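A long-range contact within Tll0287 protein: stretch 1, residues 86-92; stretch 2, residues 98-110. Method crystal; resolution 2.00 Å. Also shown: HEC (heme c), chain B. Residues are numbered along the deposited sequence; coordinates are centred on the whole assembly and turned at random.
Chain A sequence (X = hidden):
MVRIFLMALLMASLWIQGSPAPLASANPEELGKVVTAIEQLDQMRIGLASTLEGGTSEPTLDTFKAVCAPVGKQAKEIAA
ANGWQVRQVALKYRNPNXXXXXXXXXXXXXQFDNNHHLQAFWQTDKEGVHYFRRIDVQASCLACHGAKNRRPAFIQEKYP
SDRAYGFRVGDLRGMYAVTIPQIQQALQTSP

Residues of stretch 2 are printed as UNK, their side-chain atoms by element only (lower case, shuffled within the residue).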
# COMPACT_ATOMS: atom_id res chain seq x y z
N VAL A 86 1.55 -3.51 10.70
CA VAL A 86 1.07 -3.55 9.31
C VAL A 86 1.10 -2.13 8.78
O VAL A 86 0.60 -1.22 9.43
CB VAL A 86 -0.39 -4.06 9.22
CG1 VAL A 86 -0.87 -4.08 7.74
CG2 VAL A 86 -0.50 -5.43 9.86
N ARG A 87 1.70 -1.95 7.61
CA ARG A 87 1.91 -0.61 7.09
C ARG A 87 2.12 -0.60 5.57
O ARG A 87 2.85 -1.44 5.03
CB ARG A 87 3.13 0.02 7.75
CG ARG A 87 3.30 1.51 7.48
CD ARG A 87 4.39 2.08 8.38
NE ARG A 87 5.73 1.66 7.96
CZ ARG A 87 6.55 2.40 7.22
NH1 ARG A 87 6.16 3.60 6.79
NH2 ARG A 87 7.74 1.94 6.89
N GLN A 88 1.50 0.35 4.90
CA GLN A 88 1.79 0.58 3.49
C GLN A 88 3.07 1.39 3.41
O GLN A 88 3.31 2.29 4.22
CB GLN A 88 0.66 1.35 2.82
CG GLN A 88 -0.64 0.57 2.76
CD GLN A 88 -1.81 1.46 2.40
OE1 GLN A 88 -2.25 1.50 1.25
NE2 GLN A 88 -2.33 2.19 3.39
N VAL A 89 3.90 1.06 2.43
CA VAL A 89 5.17 1.76 2.25
C VAL A 89 5.37 2.06 0.78
O VAL A 89 5.20 1.18 -0.06
CB VAL A 89 6.35 0.89 2.71
CG1 VAL A 89 7.65 1.68 2.60
CG2 VAL A 89 6.12 0.40 4.15
N ALA A 90 5.71 3.30 0.46
CA ALA A 90 5.97 3.69 -0.92
C ALA A 90 7.06 4.74 -0.99
O ALA A 90 7.15 5.63 -0.14
CB ALA A 90 4.69 4.20 -1.59
N LEU A 91 7.90 4.62 -2.02
CA LEU A 91 8.91 5.63 -2.32
C LEU A 91 8.24 6.98 -2.58
O LEU A 91 8.68 8.01 -2.06
CB LEU A 91 9.70 5.21 -3.55
CG LEU A 91 10.59 6.27 -4.20
CD1 LEU A 91 11.93 6.37 -3.49
CD2 LEU A 91 10.77 5.97 -5.69
N LYS A 92 7.19 6.96 -3.39
CA LYS A 92 6.39 8.14 -3.68
C LYS A 92 5.09 8.03 -2.90
O LYS A 92 4.12 7.43 -3.37
CB LYS A 92 6.10 8.23 -5.19
CG LYS A 92 7.35 8.21 -6.05
CD LYS A 92 7.04 7.94 -7.52
CE LYS A 92 6.29 9.09 -8.16
NZ LYS A 92 6.08 8.84 -9.62
N UNK A 98 3.77 6.63 5.46
CA UNK A 98 4.00 5.54 4.54
C UNK A 98 5.37 5.62 3.86
O UNK A 98 5.60 4.94 2.86
n UNK A 98 -0.21 4.74 5.38
n UNK A 98 0.34 5.65 3.52
c UNK A 98 -0.68 5.32 4.30
c UNK A 98 1.16 4.68 5.30
c UNK A 98 1.52 5.26 4.13
c UNK A 98 2.86 5.48 3.51
N UNK A 99 6.27 6.43 4.39
CA UNK A 99 7.61 6.54 3.81
C UNK A 99 8.43 5.30 4.14
O UNK A 99 8.16 4.61 5.12
c UNK A 99 8.32 7.80 4.33
N UNK A 100 9.44 5.00 3.31
CA UNK A 100 10.36 3.95 3.72
C UNK A 100 11.10 4.42 4.97
O UNK A 100 11.40 5.61 5.08
c UNK A 100 9.70 5.49 1.94
c UNK A 100 10.51 4.37 1.35
c UNK A 100 11.32 3.85 2.53
N UNK A 101 11.35 3.52 5.92
CA UNK A 101 11.99 3.90 7.18
C UNK A 101 13.29 3.17 7.43
O UNK A 101 14.18 3.70 8.10
n UNK A 101 6.42 3.57 10.68
c UNK A 101 8.89 4.14 9.47
c UNK A 101 6.59 4.75 10.08
c UNK A 101 11.05 3.63 8.35
c UNK A 101 9.84 4.53 8.37
n UNK A 101 5.60 5.63 10.06
n UNK A 101 7.74 5.04 9.50
N UNK A 102 13.40 1.96 6.91
CA UNK A 102 14.54 1.11 7.20
C UNK A 102 15.21 0.60 5.93
O UNK A 102 14.63 0.69 4.84
c UNK A 102 13.59 0.28 9.38
c UNK A 102 14.13 -0.13 8.01
o UNK A 102 13.13 -0.85 7.30
N UNK A 103 16.42 0.07 6.08
CA UNK A 103 17.14 -0.58 4.99
C UNK A 103 16.33 -1.73 4.43
O UNK A 103 16.40 -2.03 3.24
c UNK A 103 18.50 -1.07 5.47
N UNK A 104 15.55 -2.38 5.28
CA UNK A 104 14.70 -3.47 4.81
C UNK A 104 13.58 -2.97 3.91
O UNK A 104 13.24 -3.63 2.92
c UNK A 104 12.79 -6.18 6.85
c UNK A 104 13.22 -5.43 5.60
c UNK A 104 14.12 -4.26 5.99
c UNK A 104 13.88 -6.36 4.60
N UNK A 105 12.98 -1.84 4.25
CA UNK A 105 11.95 -1.27 3.39
C UNK A 105 12.51 -1.05 1.98
O UNK A 105 11.91 -1.46 0.96
o UNK A 105 10.41 0.80 5.98
c UNK A 105 11.41 0.05 3.95
c UNK A 105 10.51 -0.14 5.17
o UNK A 105 9.88 -1.21 5.29
N UNK A 106 13.69 -0.43 1.93
CA UNK A 106 14.32 -0.07 0.67
C UNK A 106 14.71 -1.32 -0.09
O UNK A 106 14.53 -1.40 -1.31
c UNK A 106 15.55 0.84 0.87
c UNK A 106 15.14 2.14 1.54
c UNK A 106 16.22 1.13 -0.45
N UNK A 107 15.23 -2.31 0.63
CA UNK A 107 15.60 -3.59 0.06
C UNK A 107 14.40 -4.28 -0.59
O UNK A 107 14.50 -4.85 -1.68
c UNK A 107 16.19 -4.51 1.14
c UNK A 107 16.69 -6.93 1.77
n UNK A 107 17.19 -6.47 2.92
o UNK A 107 16.37 -8.11 1.60
c UNK A 107 16.53 -5.91 0.64
N UNK A 108 13.26 -4.23 0.10
CA UNK A 108 12.07 -4.93 -0.37
C UNK A 108 11.52 -4.26 -1.62
O UNK A 108 11.23 -4.92 -2.61
c UNK A 108 11.01 -4.98 0.73
N UNK A 109 11.40 -2.93 -1.55
CA UNK A 109 10.98 -2.15 -2.71
C UNK A 109 11.89 -2.41 -3.89
O UNK A 109 11.42 -2.61 -5.00
c UNK A 109 10.91 -0.66 -2.39
c UNK A 109 8.43 -0.51 -2.13
c UNK A 109 9.77 -0.26 -1.46
c UNK A 109 9.88 1.20 -1.04
N UNK A 110 13.20 -2.44 -3.64
CA UNK A 110 14.15 -2.82 -4.67
C UNK A 110 13.89 -4.20 -5.27
O UNK A 110 13.98 -4.37 -6.48
n UNK A 110 16.91 -0.86 -3.39
c UNK A 110 16.22 -1.38 -4.40
c UNK A 110 15.59 -2.74 -4.16
o UNK A 110 16.09 -0.81 -5.48
FE HEC B . -4.42 5.69 -3.41
CHA HEC B . -2.66 6.45 -0.61
CHB HEC B . -2.29 2.97 -3.95
CHC HEC B . -6.27 4.72 -6.09
CHD HEC B . -6.27 8.58 -3.14
NA HEC B . -2.74 4.90 -2.49
C1A HEC B . -2.28 5.31 -1.26
C2A HEC B . -1.31 4.34 -0.79
C3A HEC B . -1.22 3.38 -1.72
C4A HEC B . -2.11 3.71 -2.81
CMA HEC B . -0.33 2.13 -1.70
CAA HEC B . -0.54 4.39 0.55
CBA HEC B . 0.89 4.91 0.38
CGA HEC B . 0.89 6.42 0.32
O1A HEC B . 1.27 6.98 -0.74
O2A HEC B . 0.47 7.07 1.31
NB HEC B . -4.27 4.15 -4.76
C1B HEC B . -3.37 3.11 -4.78
C2B HEC B . -3.76 2.19 -5.83
C3B HEC B . -4.85 2.67 -6.43
C4B HEC B . -5.20 3.91 -5.76
CMB HEC B . -2.99 0.90 -6.22
CAB HEC B . -5.62 2.04 -7.60
CBB HEC B . -6.27 0.70 -7.17
NC HEC B . -5.96 6.52 -4.44
C1C HEC B . -6.61 5.91 -5.49
C2C HEC B . -7.81 6.67 -5.76
C3C HEC B . -7.75 7.81 -5.05
C4C HEC B . -6.62 7.69 -4.14
CMC HEC B . -8.70 6.42 -7.00
CAC HEC B . -8.74 9.01 -5.08
CBC HEC B . -10.21 8.65 -4.76
ND HEC B . -4.43 7.29 -2.14
C1D HEC B . -5.38 8.31 -2.13
C2D HEC B . -5.27 9.04 -0.88
C3D HEC B . -4.14 8.37 -0.12
C4D HEC B . -3.68 7.30 -0.96
CMD HEC B . -6.11 10.25 -0.42
CAD HEC B . -3.60 8.72 1.29
CBD HEC B . -4.45 7.90 2.25
CGD HEC B . -3.92 7.98 3.67
O1D HEC B . -3.92 9.08 4.26
O2D HEC B . -3.51 6.92 4.20

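At position 98 one carbon leads to a five-membered ring of three carbons and two nitrogens, with Gln88 CB over its face, 4.2 Å from the centroid, and the backbone O accepts a hydrogen bond from Ala90 N at 2.9 Å; this is His98. At the ring edge, His98 ND1 donates to heme O2A at 2.6 Å.

Position 99 has a single side-chain carbon, its CA-to-CB bond pointing away from stretch 1; its backbone O receives bonds from Arg87 NH1 at 2.8 Å and Arg87 NH2 at 3.2 Å. It is Ala99, contributing through its backbone.

At position 100 three carbons close a ring onto the backbone nitrogen, and the ring packs against Val89 and Ala90, the mark of Pro100. Pro100 CG lies 4.1 Å from Val89 CG1, and Pro100 CD is 3.3 Å from Ala90 O.

Position 101 extends through three carbons and a nitrogen to a carbon bearing two more nitrogens, a planar group lying flat on the Arg87 guanidinium, with centres 3.7 Å apart and planes at 4°. It is Arg101, stacked although both groups are cationic.

Position 102, one carbon carrying an oxygen and a carbon, does not touch stretch 1. This is Thr102, the helix N-cap.

Position 103 has a lone side-chain carbon, out of reach of stretch 1: Ala103. Four carbons forked at the second, also without contact, identify position 104 as Leu104.

Position 105 has two carbons, the second carrying two oxygens; its CA-to-CB bond points toward stretch 1, and one oxygen meets Arg87. It is Asp105: Asp105 OD2 forms a salt bridge with Arg87 NH2 at 3.0 Å and accepts from Arg101 N at 2.9 Å. Asp105 N in turn donates to Thr102 OG1 at 3.2 Å, capping the helix.

The next three positions do not reach stretch 1. At 106, one carbon bearing two others makes Val106; at 107, three carbons, the third carrying one oxygen and one nitrogen, make Gln107; at 108, a single carbon makes Ala108.

Position 109 again has four carbons forked at the second; its CA-to-CB bond points toward stretch 1, and a terminal carbon meets Val89. It is Leu109, whose CD1 is 4.3 Å from Val89 CG1. Position 110, two carbons with a terminal oxygen and nitrogen, makes no contact and is Asn110.

The contact thus centres on Arg87, whose guanidinium binds Ala99 O and Asp105 at its edge and stacks on Arg101 over one face. Asp105 ties the strand to the start of the helix. Val89, Pro100 and Leu109 add an apolar patch, and His98 links the strand's end to the heme.

Stretch 2 (98-110) HAPRTALDVQALN
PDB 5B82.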